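Local atomic coordinates of alpha-fucosidase GH29 (Fusarium graminearum, PDB entry 4PSR), a protein that hydrolyses alpha-L-fucosides as a family 29 glycoside hydrolase, probably releasing alpha-1,6-linked fucose from the core N-acetylglucosamine of glycoproteins. Residues Y320-S334 with F394-T408. Residues are numbered along the deposited sequence; the frame is centred on the assembly and turned at random.
With NAG (2-acetamido-2-deoxy-beta-D-glucopyranose), chain E.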
loop_
_atom_site.group_PDB
_atom_site.type_symbol
_atom_site.label_atom_id
_atom_site.label_comp_id
_atom_site.label_asym_id
_atom_site.label_seq_id
_atom_site.Cartn_x
_atom_site.Cartn_y
_atom_site.Cartn_z
ATOM N N TYR A 320 8.512 -7.125 13.630
ATOM C CA TYR A 320 9.486 -7.456 12.599
ATOM C C TYR A 320 10.663 -6.500 12.606
ATOM O O TYR A 320 10.666 -5.486 13.304
ATOM C CB TYR A 320 8.815 -7.484 11.246
ATOM C CG TYR A 320 7.860 -8.648 11.109
ATOM C CD1 TYR A 320 8.262 -9.945 11.414
ATOM C CD2 TYR A 320 6.559 -8.445 10.715
ATOM C CE1 TYR A 320 7.387 -11.030 11.297
ATOM C CE2 TYR A 320 5.666 -9.525 10.580
ATOM C CZ TYR A 320 6.092 -10.811 10.886
ATOM O OH TYR A 320 5.236 -11.909 10.776
ATOM N N SER A 321 11.701 -6.851 11.852
ATOM C CA SER A 321 12.930 -6.096 11.844
ATOM C C SER A 321 12.907 -4.914 10.864
ATOM O O SER A 321 12.119 -4.873 9.910
ATOM C CB SER A 321 14.093 -7.005 11.428
ATOM O OG SER A 321 13.960 -7.433 10.080
ATOM N N SER A 322 13.777 -3.947 11.142
ATOM C CA SER A 322 14.040 -2.824 10.236
ATOM C C SER A 322 14.367 -3.330 8.832
ATOM O O SER A 322 13.862 -2.817 7.850
ATOM C CB SER A 322 15.190 -1.982 10.803
ATOM O OG SER A 322 14.847 -1.514 12.092
ATOM N N LYS A 323 15.221 -4.339 8.748
ATOM C CA LYS A 323 15.644 -4.906 7.484
ATOM C C LYS A 323 14.453 -5.394 6.687
ATOM O O LYS A 323 14.343 -5.080 5.498
ATOM C CB LYS A 323 16.673 -6.027 7.703
ATOM C CG LYS A 323 17.146 -6.700 6.411
ATOM C CD LYS A 323 18.096 -7.871 6.690
ATOM C CE LYS A 323 19.393 -7.411 7.318
ATOM N NZ LYS A 323 20.127 -6.454 6.456
ATOM N N ALA A 324 13.553 -6.136 7.325
ATOM C CA ALA A 324 12.375 -6.641 6.647
ATOM C C ALA A 324 11.507 -5.496 6.121
ATOM O O ALA A 324 10.950 -5.591 5.030
ATOM C CB ALA A 324 11.548 -7.524 7.597
ATOM N N MET A 325 11.359 -4.436 6.913
ATOM C CA MET A 325 10.549 -3.312 6.461
ATOM C C MET A 325 11.153 -2.603 5.263
ATOM O O MET A 325 10.428 -2.259 4.323
ATOM C CB MET A 325 10.270 -2.340 7.605
ATOM C CG MET A 325 9.483 -2.932 8.780
ATOM S SD MET A 325 7.823 -3.484 8.387
ATOM C CE MET A 325 8.170 -5.194 8.055
ATOM N N VAL A 326 12.472 -2.399 5.298
ATOM C CA VAL A 326 13.139 -1.736 4.187
ATOM C C VAL A 326 13.134 -2.614 2.934
ATOM O O VAL A 326 12.843 -2.121 1.836
ATOM C CB VAL A 326 14.564 -1.323 4.573
ATOM C CG1 VAL A 326 15.396 -0.920 3.358
ATOM C CG2 VAL A 326 14.499 -0.165 5.593
ATOM N N HIS A 327 13.501 -3.893 3.060
ATOM C CA HIS A 327 13.428 -4.799 1.906
ATOM C C HIS A 327 12.011 -4.899 1.340
ATOM O O HIS A 327 11.824 -4.960 0.132
ATOM C CB HIS A 327 13.966 -6.179 2.273
ATOM C CG HIS A 327 15.428 -6.185 2.554
ATOM N ND1 HIS A 327 16.122 -7.350 2.791
ATOM C CD2 HIS A 327 16.329 -5.174 2.634
ATOM C CE1 HIS A 327 17.394 -7.054 3.000
ATOM N NE2 HIS A 327 17.545 -5.742 2.909
ATOM N N SER A 328 11.017 -4.888 2.222
ATOM C CA SER A 328 9.630 -4.951 1.781
ATOM C C SER A 328 9.295 -3.690 0.978
ATOM O O SER A 328 8.675 -3.783 -0.064
ATOM C CB SER A 328 8.678 -5.140 2.955
ATOM O OG SER A 328 8.851 -6.444 3.514
ATOM N N LEU A 329 9.681 -2.515 1.487
ATOM C CA LEU A 329 9.439 -1.276 0.771
ATOM C C LEU A 329 10.045 -1.334 -0.639
ATOM O O LEU A 329 9.403 -0.971 -1.613
ATOM C CB LEU A 329 10.018 -0.106 1.566
ATOM C CG LEU A 329 9.972 1.249 0.849
ATOM C CD1 LEU A 329 8.535 1.661 0.527
ATOM C CD2 LEU A 329 10.664 2.299 1.703
ATOM N N LEU A 330 11.315 -1.742 -0.727
ATOM C CA LEU A 330 11.981 -1.798 -2.023
ATOM C C LEU A 330 11.269 -2.752 -2.979
ATOM O O LEU A 330 11.107 -2.454 -4.174
ATOM C CB LEU A 330 13.442 -2.210 -1.844
ATOM C CG LEU A 330 14.320 -1.181 -1.105
ATOM C CD1 LEU A 330 15.584 -1.834 -0.584
ATOM C CD2 LEU A 330 14.644 0.022 -2.006
ATOM N N ASP A 331 10.845 -3.904 -2.460
ATOM C CA ASP A 331 10.085 -4.839 -3.252
ATOM C C ASP A 331 8.806 -4.217 -3.803
ATOM O O ASP A 331 8.542 -4.313 -4.988
ATOM C CB ASP A 331 9.804 -6.087 -2.419
ATOM C CG ASP A 331 9.211 -7.206 -3.240
ATOM O OD1 ASP A 331 9.965 -7.869 -3.991
ATOM O OD2 ASP A 331 7.990 -7.504 -3.113
ATOM N N ARG A 332 8.011 -3.582 -2.951
ATOM C CA ARG A 332 6.746 -3.007 -3.417
ATOM C C ARG A 332 6.975 -1.916 -4.446
ATOM O O ARG A 332 6.286 -1.853 -5.464
ATOM C CB ARG A 332 5.892 -2.431 -2.275
ATOM C CG ARG A 332 5.584 -3.353 -1.067
ATOM C CD ARG A 332 5.126 -4.747 -1.452
ATOM N NE ARG A 332 6.136 -5.798 -1.325
ATOM C CZ ARG A 332 6.455 -6.437 -0.207
ATOM N NH1 ARG A 332 7.399 -7.388 -0.258
ATOM N NH2 ARG A 332 5.893 -6.112 0.962
ATOM N N VAL A 333 7.950 -1.054 -4.197
ATOM C CA VAL A 333 8.211 0.057 -5.091
ATOM C C VAL A 333 8.684 -0.454 -6.452
ATOM O O VAL A 333 8.305 0.092 -7.483
ATOM C CB VAL A 333 9.207 1.028 -4.459
ATOM C CG1 VAL A 333 9.736 2.016 -5.455
ATOM C CG2 VAL A 333 8.589 1.735 -3.247
ATOM N N SER A 334 9.500 -1.508 -6.452
ATOM C CA SER A 334 10.003 -2.083 -7.701
ATOM C C SER A 334 8.882 -2.703 -8.546
ATOM O O SER A 334 9.022 -2.868 -9.768
ATOM C CB SER A 334 11.074 -3.147 -7.416
ATOM O OG SER A 334 10.534 -4.381 -6.952
ATOM N N PHE A 394 -0.167 -13.866 3.736
ATOM C CA PHE A 394 1.070 -13.398 4.355
ATOM C C PHE A 394 1.523 -14.329 5.478
ATOM O O PHE A 394 0.716 -14.758 6.304
ATOM C CB PHE A 394 0.816 -11.998 4.918
ATOM C CG PHE A 394 2.040 -11.305 5.434
ATOM C CD1 PHE A 394 2.970 -10.779 4.564
ATOM C CD2 PHE A 394 2.239 -11.149 6.794
ATOM C CE1 PHE A 394 4.087 -10.135 5.034
ATOM C CE2 PHE A 394 3.356 -10.493 7.272
ATOM C CZ PHE A 394 4.278 -9.977 6.380
ATOM N N THR A 395 2.818 -14.627 5.506
ATOM C CA THR A 395 3.419 -15.428 6.564
ATOM C C THR A 395 4.440 -14.601 7.349
ATOM O O THR A 395 4.415 -14.549 8.578
ATOM C CB THR A 395 4.110 -16.667 5.974
ATOM O OG1 THR A 395 3.170 -17.391 5.169
ATOM C CG2 THR A 395 4.645 -17.573 7.076
ATOM N N ALA A 396 5.344 -13.958 6.621
ATOM C CA ALA A 396 6.369 -13.116 7.213
ATOM C C ALA A 396 6.861 -12.177 6.115
ATOM O O ALA A 396 6.707 -12.467 4.931
ATOM C CB ALA A 396 7.516 -13.959 7.764
ATOM N N PRO A 397 7.391 -11.020 6.498
ATOM C CA PRO A 397 7.843 -10.074 5.469
ATOM C C PRO A 397 9.124 -10.501 4.764
ATOM O O PRO A 397 9.946 -11.182 5.384
ATOM C CB PRO A 397 8.078 -8.790 6.265
ATOM C CG PRO A 397 8.384 -9.274 7.654
ATOM C CD PRO A 397 7.520 -10.472 7.858
ATOM N N LEU A 398 9.275 -10.101 3.508
ATOM C CA LEU A 398 10.519 -10.330 2.752
ATOM C C LEU A 398 11.756 -9.843 3.470
ATOM O O LEU A 398 11.845 -8.685 3.884
ATOM C CB LEU A 398 10.487 -9.600 1.419
ATOM C CG LEU A 398 11.761 -9.665 0.559
ATOM C CD1 LEU A 398 11.890 -11.071 0.011
ATOM C CD2 LEU A 398 11.737 -8.654 -0.575
ATOM N N GLN A 399 12.726 -10.733 3.528
ATOM C CA GLN A 399 14.071 -10.387 3.927
ATOM C C GLN A 399 14.997 -10.997 2.907
ATOM O O GLN A 399 15.050 -12.207 2.740
ATOM C CB GLN A 399 14.392 -10.959 5.297
ATOM C CG GLN A 399 13.666 -10.301 6.435
ATOM C CD GLN A 399 14.339 -10.572 7.763
ATOM O OE1 GLN A 399 15.537 -10.328 7.923
ATOM N NE2 GLN A 399 13.576 -11.087 8.720
ATOM N N GLY A 400 15.713 -10.143 2.189
ATOM C CA GLY A 400 16.671 -10.580 1.199
ATOM C C GLY A 400 18.108 -10.504 1.687
ATOM O O GLY A 400 18.390 -10.245 2.857
ATOM N N ASN A 401 19.011 -10.778 0.762
ATOM C CA ASN A 401 20.436 -10.721 1.018
ATOM C C ASN A 401 21.186 -10.300 -0.248
ATOM O O ASN A 401 20.576 -9.837 -1.237
ATOM C CB ASN A 401 20.936 -12.064 1.589
ATOM C CG ASN A 401 20.775 -13.237 0.617
ATOM O OD1 ASN A 401 20.625 -13.069 -0.578
ATOM N ND2 ASN A 401 20.875 -14.459 1.153
ATOM N N SER A 402 22.508 -10.471 -0.241
ATOM C CA SER A 402 23.309 -10.036 -1.375
ATOM C C SER A 402 22.990 -10.750 -2.690
ATOM O O SER A 402 23.430 -10.306 -3.747
ATOM C CB SER A 402 24.798 -10.178 -1.049
ATOM O OG SER A 402 25.148 -11.551 -0.992
ATOM N N SER A 403 22.208 -11.830 -2.635
ATOM C CA SER A 403 21.770 -12.539 -3.837
ATOM C C SER A 403 20.587 -11.875 -4.565
ATOM O O SER A 403 20.216 -12.277 -5.661
ATOM C CB SER A 403 21.354 -13.972 -3.478
ATOM O OG SER A 403 22.466 -14.746 -3.024
ATOM N N ASP A 404 20.015 -10.843 -3.944
ATOM C CA ASP A 404 18.758 -10.240 -4.408
ATOM C C ASP A 404 18.964 -8.809 -4.847
ATOM O O ASP A 404 19.653 -8.046 -4.167
ATOM C CB ASP A 404 17.719 -10.250 -3.290
ATOM C CG ASP A 404 17.461 -11.635 -2.746
ATOM O OD1 ASP A 404 16.994 -12.477 -3.553
ATOM O OD2 ASP A 404 17.668 -11.826 -1.525
ATOM N N ILE A 405 18.396 -8.452 -5.994
ATOM C CA ILE A 405 18.337 -7.062 -6.416
ATOM C C ILE A 405 16.923 -6.637 -6.796
ATOM O O ILE A 405 16.100 -7.443 -7.261
ATOM C CB ILE A 405 19.313 -6.739 -7.577
ATOM C CG1 ILE A 405 19.078 -7.672 -8.768
ATOM C CG2 ILE A 405 20.757 -6.819 -7.083
ATOM C CD1 ILE A 405 19.948 -7.373 -9.979
ATOM N N ARG A 406 16.654 -5.353 -6.574
ATOM C CA ARG A 406 15.391 -4.714 -6.970
ATOM C C ARG A 406 15.724 -3.488 -7.825
ATOM O O ARG A 406 16.670 -2.742 -7.535
ATOM C CB ARG A 406 14.563 -4.306 -5.756
ATOM C CG ARG A 406 14.088 -5.503 -4.910
ATOM C CD ARG A 406 13.140 -6.383 -5.686
ATOM N NE ARG A 406 12.608 -7.505 -4.906
ATOM C CZ ARG A 406 13.197 -8.682 -4.780
ATOM N NH1 ARG A 406 14.363 -8.943 -5.348
ATOM N NH2 ARG A 406 12.609 -9.628 -4.060
ATOM N N PHE A 407 14.957 -3.279 -8.874
ATOM C CA PHE A 407 15.213 -2.209 -9.831
ATOM C C PHE A 407 14.236 -1.045 -9.644
ATOM O O PHE A 407 13.043 -1.254 -9.361
ATOM C CB PHE A 407 15.016 -2.739 -11.251
ATOM C CG PHE A 407 15.948 -3.858 -11.640
ATOM C CD1 PHE A 407 17.323 -3.631 -11.770
ATOM C CD2 PHE A 407 15.448 -5.102 -11.926
ATOM C CE1 PHE A 407 18.165 -4.663 -12.169
ATOM C CE2 PHE A 407 16.297 -6.144 -12.317
ATOM C CZ PHE A 407 17.651 -5.916 -12.446
ATOM N N THR A 408 14.710 0.173 -9.870
ATOM C CA THR A 408 13.841 1.332 -10.053
ATOM C C THR A 408 14.527 2.199 -11.118
ATOM O O THR A 408 15.716 1.991 -11.406
ATOM C CB THR A 408 13.676 2.157 -8.766
ATOM O OG1 THR A 408 14.974 2.446 -8.225
ATOM C CG2 THR A 408 12.824 1.438 -7.711
HETATM C C1 NAG E . 20.958 -15.655 0.372
HETATM C C2 NAG E . 22.044 -16.591 0.875
HETATM C C3 NAG E . 22.099 -17.831 -0.008
HETATM C C4 NAG E . 20.723 -18.478 -0.074
HETATM C C5 NAG E . 19.663 -17.453 -0.480
HETATM C C6 NAG E . 18.262 -18.012 -0.416
HETATM C C7 NAG E . 24.022 -15.693 2.026
HETATM C C8 NAG E . 25.328 -14.974 1.864
HETATM N N2 NAG E . 23.335 -15.918 0.902
HETATM O O3 NAG E . 23.037 -18.760 0.531
HETATM O O4 NAG E . 20.713 -19.528 -1.032
HETATM O O5 NAG E . 19.698 -16.327 0.403
HETATM O O6 NAG E . 17.935 -18.430 0.904
HETATM O O7 NAG E . 23.616 -16.060 3.122
HETATM O O HOH W 1 16.505 -9.287 10.254
HETATM O O HOH W 2 6.903 -9.258 2.097
HETATM O O HOH W 3 11.175 -2.084 -11.234
#
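The seam between the catalytic TIM barrel and the beta-sheet domain that follows it runs along helix 322-334, where P397 meets Y320 and R406 meets D331. At the helix start the proline ring lies over one face of the phenol: P397 CD stands 3.3 Å from the Y320 ring centroid and 9° off its normal, a CH-pi contact. P397 CG also presses on A324 CB (3.6 Å), and the edge of the F394 ring reaches the same tyrosine. S321, the N-cap, accepts from A324 N through OG and shares a water with Q399 OE1.

One turn on, H327 uses both ring nitrogens: ND1 accepts from G400 N at 2.9 Å, the donor tilted a little from the ring plane, while NE2 bonds L483 O. This helix precedes strand 337-343, the last of the eight parallel barrel strands, and S328 and L329 touch M339 of that strand; segment 394-408 runs along the helix before entering the antiparallel sheet as strand 405-409.

Further along the helix, D331 stands at the centre of a salt-bridge network. Its CB does not aim at the other segment, but CG anti to the backbone N (chi1 -171°) swings the carboxylate to R406. OD1 receives R406 NE at 2.8 Å on the anti lone pair. The carboxylate and guanidinium planes are 60° apart; R406 NH2 adds a weak bond and also reaches N387 O. In one of its two conformers R332 grips OD2 side-on through NE and NH1, and a water links this NH1 to L398 N. K335 also joins OD2, an arrangement likely to keep the buried aspartate ionised. L398 CD2 packs on D331 CB at 3.7 Å. After the turn that carries the glycosylated N401, the chain returns to the helix end, where F407 O meets S334 CB (3.4 Å).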